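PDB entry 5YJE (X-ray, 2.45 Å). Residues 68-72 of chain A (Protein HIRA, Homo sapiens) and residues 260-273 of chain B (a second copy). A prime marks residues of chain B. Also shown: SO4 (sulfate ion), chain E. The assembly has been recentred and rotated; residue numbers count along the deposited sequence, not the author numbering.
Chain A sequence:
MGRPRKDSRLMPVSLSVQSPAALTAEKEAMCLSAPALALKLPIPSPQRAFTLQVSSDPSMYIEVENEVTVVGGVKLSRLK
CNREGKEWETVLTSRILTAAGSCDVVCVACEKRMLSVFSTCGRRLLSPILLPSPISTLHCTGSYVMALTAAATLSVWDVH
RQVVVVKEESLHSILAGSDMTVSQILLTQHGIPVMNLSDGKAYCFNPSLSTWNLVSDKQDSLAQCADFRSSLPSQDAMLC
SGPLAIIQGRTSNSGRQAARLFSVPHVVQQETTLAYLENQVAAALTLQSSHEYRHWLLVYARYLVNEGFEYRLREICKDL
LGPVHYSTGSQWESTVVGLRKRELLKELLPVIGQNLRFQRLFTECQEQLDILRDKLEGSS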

ATOM      1  N   VAL A  68      30.298  25.979  -2.894  1.00 48.90           N
ATOM      2  CA  VAL A  68      30.825  27.302  -2.586  1.00 57.12           C
ATOM      3  C   VAL A  68      31.891  27.317  -1.505  1.00 62.40           C
ATOM      4  O   VAL A  68      32.563  28.345  -1.350  1.00 63.44           O
ATOM      5  CB  VAL A  68      29.723  28.251  -2.099  1.00 59.65           C
ATOM      6  CG1 VAL A  68      28.569  28.179  -3.032  1.00 58.52           C
ATOM      7  CG2 VAL A  68      29.304  27.869  -0.687  1.00 56.10           C
ATOM      8  N   THR A  69      32.053  26.235  -0.743  1.00 58.79           N
ATOM      9  CA  THR A  69      32.959  26.247   0.400  1.00 60.58           C
ATOM     10  C   THR A  69      33.203  24.807   0.831  1.00 59.01           C
ATOM     11  O   THR A  69      32.517  23.886   0.391  1.00 61.10           O
ATOM     12  CB  THR A  69      32.399  27.085   1.558  1.00 58.16           C
ATOM     13  OG1 THR A  69      33.347  27.107   2.626  1.00 62.93           O
ATOM     14  CG2 THR A  69      31.104  26.493   2.076  1.00 58.79           C
ATOM     15  N   VAL A  70      34.199  24.625   1.694  1.00 56.65           N
ATOM     16  CA  VAL A  70      34.655  23.312   2.129  1.00 61.63           C
ATOM     17  C   VAL A  70      34.803  23.316   3.643  1.00 62.12           C
ATOM     18  O   VAL A  70      35.392  24.238   4.216  1.00 68.19           O
ATOM     19  CB  VAL A  70      35.988  22.918   1.471  1.00 63.25           C
ATOM     20  CG1 VAL A  70      36.272  21.457   1.731  1.00 59.93           C
ATOM     21  CG2 VAL A  70      35.948  23.211  -0.019  1.00 60.75           C
ATOM     22  N   VAL A  71      34.289  22.274   4.286  1.00 64.57           N
ATOM     23  CA  VAL A  71      34.204  22.208   5.739  1.00 57.96           C
ATOM     24  C   VAL A  71      34.466  20.770   6.158  1.00 61.43           C
ATOM     25  O   VAL A  71      33.699  19.874   5.797  1.00 66.36           O
ATOM     26  CB  VAL A  71      32.825  22.666   6.241  1.00 62.61           C
ATOM     27  CG1 VAL A  71      32.589  22.144   7.631  1.00 64.21           C
ATOM     28  CG2 VAL A  71      32.699  24.182   6.202  1.00 60.60           C
ATOM     29  N   GLY A  72      35.523  20.550   6.940  1.00 59.53           N
ATOM     30  CA  GLY A  72      35.908  19.214   7.370  1.00 54.67           C
ATOM     31  C   GLY A  72      36.119  18.241   6.224  1.00 61.25           C
ATOM     32  O   GLY A  72      35.903  17.033   6.382  1.00 65.55           O
TER
ATOM     33  N   ARG B 260      36.552  25.215  16.715  1.00 68.36           N
ATOM     34  CA  ARG B 260      36.105  26.348  15.924  1.00 59.67           C
ATOM     35  C   ARG B 260      36.804  26.318  14.571  1.00 52.94           C
ATOM     36  O   ARG B 260      37.972  25.929  14.468  1.00 51.55           O
ATOM     37  CB  ARG B 260      36.391  27.651  16.663  1.00 56.96           C
ATOM     38  CG  ARG B 260      35.260  28.071  17.602  1.00 64.89           C
ATOM     39  CD  ARG B 260      33.991  28.443  16.822  1.00 54.19           C
ATOM     40  NE  ARG B 260      33.395  29.681  17.317  1.00 55.66           N
ATOM     41  N   LEU B 261      36.072  26.691  13.527  1.00 52.09           N
ATOM     42  CA  LEU B 261      36.632  26.671  12.183  1.00 53.79           C
ATOM     43  C   LEU B 261      37.449  27.935  11.942  1.00 49.26           C
ATOM     44  O   LEU B 261      36.983  29.046  12.206  1.00 45.29           O
ATOM     45  CB  LEU B 261      35.521  26.516  11.135  1.00 51.06           C
ATOM     46  CG  LEU B 261      34.792  25.159  11.240  1.00 55.55           C
ATOM     47  CD1 LEU B 261      33.613  25.032  10.292  1.00 56.64           C
ATOM     48  CD2 LEU B 261      35.754  23.991  11.042  1.00 48.85           C
ATOM     49  N   PHE B 262      38.686  27.755  11.486  1.00 45.91           N
ATOM     50  CA  PHE B 262      39.561  28.865  11.121  1.00 44.66           C
ATOM     51  C   PHE B 262      39.371  29.314   9.682  1.00 44.36           C
ATOM     52  O   PHE B 262      39.630  30.478   9.360  1.00 49.44           O
ATOM     53  CB  PHE B 262      41.032  28.463  11.325  1.00 47.28           C
ATOM     54  CG  PHE B 262      41.556  28.755  12.704  1.00 44.74           C
ATOM     55  CD1 PHE B 262      40.734  28.644  13.816  1.00 46.46           C
ATOM     56  CD2 PHE B 262      42.852  29.180  12.881  1.00 45.79           C
ATOM     57  CE1 PHE B 262      41.202  28.934  15.085  1.00 45.53           C
ATOM     58  CE2 PHE B 262      43.321  29.476  14.149  1.00 52.68           C
ATOM     59  CZ  PHE B 262      42.489  29.356  15.252  1.00 43.33           C
ATOM     60  N   SER B 263      38.925  28.415   8.815  1.00 45.50           N
ATOM     61  CA  SER B 263      38.885  28.628   7.376  1.00 50.07           C
ATOM     62  C   SER B 263      37.593  29.271   6.880  1.00 52.42           C
ATOM     63  O   SER B 263      37.552  29.714   5.724  1.00 53.19           O
ATOM     64  CB  SER B 263      39.063  27.285   6.670  1.00 50.83           C
ATOM     65  OG  SER B 263      38.173  26.332   7.266  1.00 57.38           O
ATOM     66  N   VAL B 264      36.543  29.311   7.702  1.00 47.48           N
ATOM     67  CA  VAL B 264      35.247  29.855   7.280  1.00 48.15           C
ATOM     68  C   VAL B 264      34.670  30.709   8.386  1.00 47.48           C
ATOM     69  O   VAL B 264      34.928  30.487   9.583  1.00 44.65           O
ATOM     70  CB  VAL B 264      34.228  28.737   6.903  1.00 47.17           C
ATOM     71  CG1 VAL B 264      34.732  27.909   5.741  1.00 51.60           C
ATOM     72  CG2 VAL B 264      33.887  27.841   8.110  1.00 40.60           C
ATOM     73  N   PRO B 265      33.853  31.697   8.022  1.00 45.96           N
ATOM     74  CA  PRO B 265      33.175  32.514   9.031  1.00 43.04           C
ATOM     75  C   PRO B 265      32.172  31.710   9.838  1.00 39.89           C
ATOM     76  O   PRO B 265      31.638  30.691   9.399  1.00 44.48           O
ATOM     77  CB  PRO B 265      32.476  33.619   8.220  1.00 45.51           C
ATOM     78  CG  PRO B 265      32.576  33.206   6.780  1.00 46.28           C
ATOM     79  CD  PRO B 265      33.736  32.265   6.666  1.00 48.04           C
ATOM     80  N   HIS B 266      31.912  32.215  11.045  1.00 39.44           N
ATOM     81  CA  HIS B 266      31.086  31.514  12.019  1.00 43.47           C
ATOM     82  C   HIS B 266      29.739  31.064  11.459  1.00 46.92           C
ATOM     83  O   HIS B 266      29.216  30.006  11.861  1.00 42.96           O
ATOM     84  CB  HIS B 266      30.863  32.414  13.220  1.00 39.86           C
ATOM     85  CG  HIS B 266      30.096  31.762  14.320  1.00 44.43           C
ATOM     86  ND1 HIS B 266      30.437  30.526  14.824  1.00 49.74           N
ATOM     87  CD2 HIS B 266      29.033  32.186  15.042  1.00 46.60           C
ATOM     88  CE1 HIS B 266      29.602  30.207  15.796  1.00 55.18           C
ATOM     89  NE2 HIS B 266      28.743  31.199  15.953  1.00 53.76           N
ATOM     90  N   VAL B 267      29.151  31.854  10.553  1.00 40.36           N
ATOM     91  CA  VAL B 267      27.830  31.518  10.040  1.00 45.53           C
ATOM     92  C   VAL B 267      27.854  30.161   9.331  1.00 47.18           C
ATOM     93  O   VAL B 267      26.890  29.397   9.411  1.00 42.64           O
ATOM     94  CB  VAL B 267      27.309  32.639   9.114  1.00 47.85           C
ATOM     95  CG1 VAL B 267      28.178  32.744   7.869  1.00 37.75           C
ATOM     96  CG2 VAL B 267      25.804  32.402   8.762  1.00 45.53           C
ATOM     97  N   VAL B 268      28.954  29.842   8.641  1.00 39.91           N
ATOM     98  CA  VAL B 268      29.067  28.579   7.937  1.00 38.78           C
ATOM     99  C   VAL B 268      29.075  27.420   8.930  1.00 45.04           C
ATOM    100  O   VAL B 268      28.473  26.370   8.680  1.00 44.15           O
ATOM    101  CB  VAL B 268      30.324  28.587   7.047  1.00 42.09           C
ATOM    102  CG1 VAL B 268      30.489  27.278   6.327  1.00 41.81           C
ATOM    103  CG2 VAL B 268      30.273  29.747   6.036  1.00 43.20           C
ATOM    104  N   GLN B 269      29.730  27.596  10.078  1.00 43.50           N
ATOM    105  CA  GLN B 269      29.724  26.532  11.076  1.00 46.33           C
ATOM    106  C   GLN B 269      28.353  26.405  11.719  1.00 44.90           C
ATOM    107  O   GLN B 269      27.930  25.295  12.068  1.00 43.75           O
ATOM    108  CB  GLN B 269      30.804  26.762  12.144  1.00 48.10           C
ATOM    109  CG  GLN B 269      31.007  25.601  13.144  1.00 45.32           C
ATOM    110  CD  GLN B 269      32.394  25.595  13.785  1.00 53.82           C
ATOM    111  OE1 GLN B 269      33.044  26.631  13.914  1.00 59.58           O
ATOM    112  NE2 GLN B 269      32.841  24.425  14.202  1.00 55.38           N
ATOM    113  N   GLN B 270      27.636  27.518  11.884  1.00 43.62           N
ATOM    114  CA  GLN B 270      26.253  27.394  12.325  1.00 48.37           C
ATOM    115  C   GLN B 270      25.413  26.627  11.308  1.00 43.53           C
ATOM    116  O   GLN B 270      24.562  25.819  11.684  1.00 41.58           O
ATOM    117  CB  GLN B 270      25.636  28.757  12.582  1.00 46.55           C
ATOM    118  CG  GLN B 270      26.239  29.515  13.767  1.00 57.36           C
ATOM    119  CD  GLN B 270      25.567  30.871  13.929  1.00 53.76           C
ATOM    120  OE1 GLN B 270      25.543  31.665  12.992  1.00 58.07           O
ATOM    121  NE2 GLN B 270      24.982  31.119  15.095  1.00 57.45           N
ATOM    122  N   GLU B 271      25.619  26.875  10.019  1.00 43.58           N
ATOM    123  CA  GLU B 271      24.743  26.237   9.046  1.00 44.43           C
ATOM    124  C   GLU B 271      25.068  24.756   8.939  1.00 42.45           C
ATOM    125  O   GLU B 271      24.162  23.926   8.807  1.00 41.37           O
ATOM    126  CB  GLU B 271      24.828  26.944   7.688  1.00 42.62           C
ATOM    127  CG  GLU B 271      24.394  28.423   7.773  1.00 43.37           C
ATOM    128  CD  GLU B 271      23.719  28.978   6.517  1.00 48.91           C
ATOM    129  OE1 GLU B 271      23.719  28.329   5.438  1.00 49.82           O
ATOM    130  OE2 GLU B 271      23.170  30.096   6.622  1.00 50.36           O
ATOM    131  N   THR B 272      26.350  24.398   9.044  1.00 42.98           N
ATOM    132  CA  THR B 272      26.693  22.983   9.073  1.00 41.88           C
ATOM    133  C   THR B 272      26.173  22.323  10.339  1.00 41.82           C
ATOM    134  O   THR B 272      25.682  21.193  10.288  1.00 42.19           O
ATOM    135  CB  THR B 272      28.197  22.775   8.933  1.00 42.78           C
ATOM    136  OG1 THR B 272      28.857  23.337  10.065  1.00 51.53           O
ATOM    137  CG2 THR B 272      28.719  23.410   7.658  1.00 39.24           C
ATOM    138  N   THR B 273      26.224  23.028  11.467  1.00 44.46           N
ATOM    139  CA  THR B 273      25.714  22.464  12.713  1.00 44.37           C
ATOM    140  C   THR B 273      24.208  22.229  12.628  1.00 42.44           C
ATOM    141  O   THR B 273      23.712  21.169  13.037  1.00 41.42           O
ATOM    142  CB  THR B 273      26.067  23.382  13.889  1.00 44.84           C
ATOM    143  OG1 THR B 273      27.486  23.431  14.027  1.00 47.80           O
ATOM    144  CG2 THR B 273      25.480  22.870  15.198  1.00 45.77           C
TER
HETATM  145  S   SO4 E1101      32.897  35.623  12.094  1.00 41.24           S
HETATM  146  O1  SO4 E1101      34.095  36.462  12.064  1.00 41.53           O
HETATM  147  O2  SO4 E1101      33.345  34.235  11.975  1.00 41.61           O
HETATM  148  O3  SO4 E1101      32.066  35.959  10.974  1.00 40.53           O
HETATM  149  O4  SO4 E1101      32.170  35.761  13.349  1.00 39.79           O

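How do the two backbones meet? Residues through Val71 of chain A form a short strand, which passes a loop of chain B, Arg260′ to Pro265′, and the first turns of the helix that follows it. The strand and helix axes come within 10.3 Å and cross at -72°, so the strand runs across the helix rather than along it. The nearest pair of CA atoms belongs to Val71 and Val264′, 7.9 Å apart. No hydrogen bond links the two stretches; the contact rests on packing, and together they bury 237 Å².

What does the strand offer to this surface? In an extended backbone successive side chains alternate, and here the CA-to-CB bonds of Thr69 and Val71 point toward chain B while that of Val70 points away. Val71 is buried and has the largest covered area of any residue in the contact. Its methyls pack against four side chains: CG1 lies 4.1 Å from both Leu261′ CD1 and Thr272′ CG2, and CG2, also 4.3 Å from both atoms, lies 3.8 Å from Val268′ CG1 and 4.3 Å from Val264′ CG1. A compact branched side chain suits this place because it can spread methyls over both loop and helix. Val70 takes part mainly through its backbone, with its O 4.0 Å from Val264′ CG1.

How does chain B build the pocket around Val71? Val268′ and Thr272′ are four residues apart, about one helical turn, so both face the strand. Leu261′ and Val264′ add apolar groups from the loop. Thr272′ resolves the mixed character of its side chain: CG2 faces Val71, while OG1 donates to Gln269′ O at 3.0 Å, satisfying the hydroxyl. Gln269′, buried but not in contact with the strand, helps tie the loop to the helix, since Leu261′ N donates to Gln269′ OE1 at 3.1 Å.

What does Thr69 add to the contact? Its OG1 sits 3.5 Å from Val264′ CG1, a van der Waals contact with a methyl, and its CG2 is a looser 4.4 Å from Val268′ CG1. Val264′ touches Thr69, Val70 and Val71, with CG1 near all three. Beyond the strand, Gly72 adopts a positive phi of 55°, which favours glycine. On chain B, a sulfate ion, probably from the crystallisation liquor, accepts a hydrogen bond from His266′ N to its O2 at 2.6 Å and takes no part in joining the two stretches.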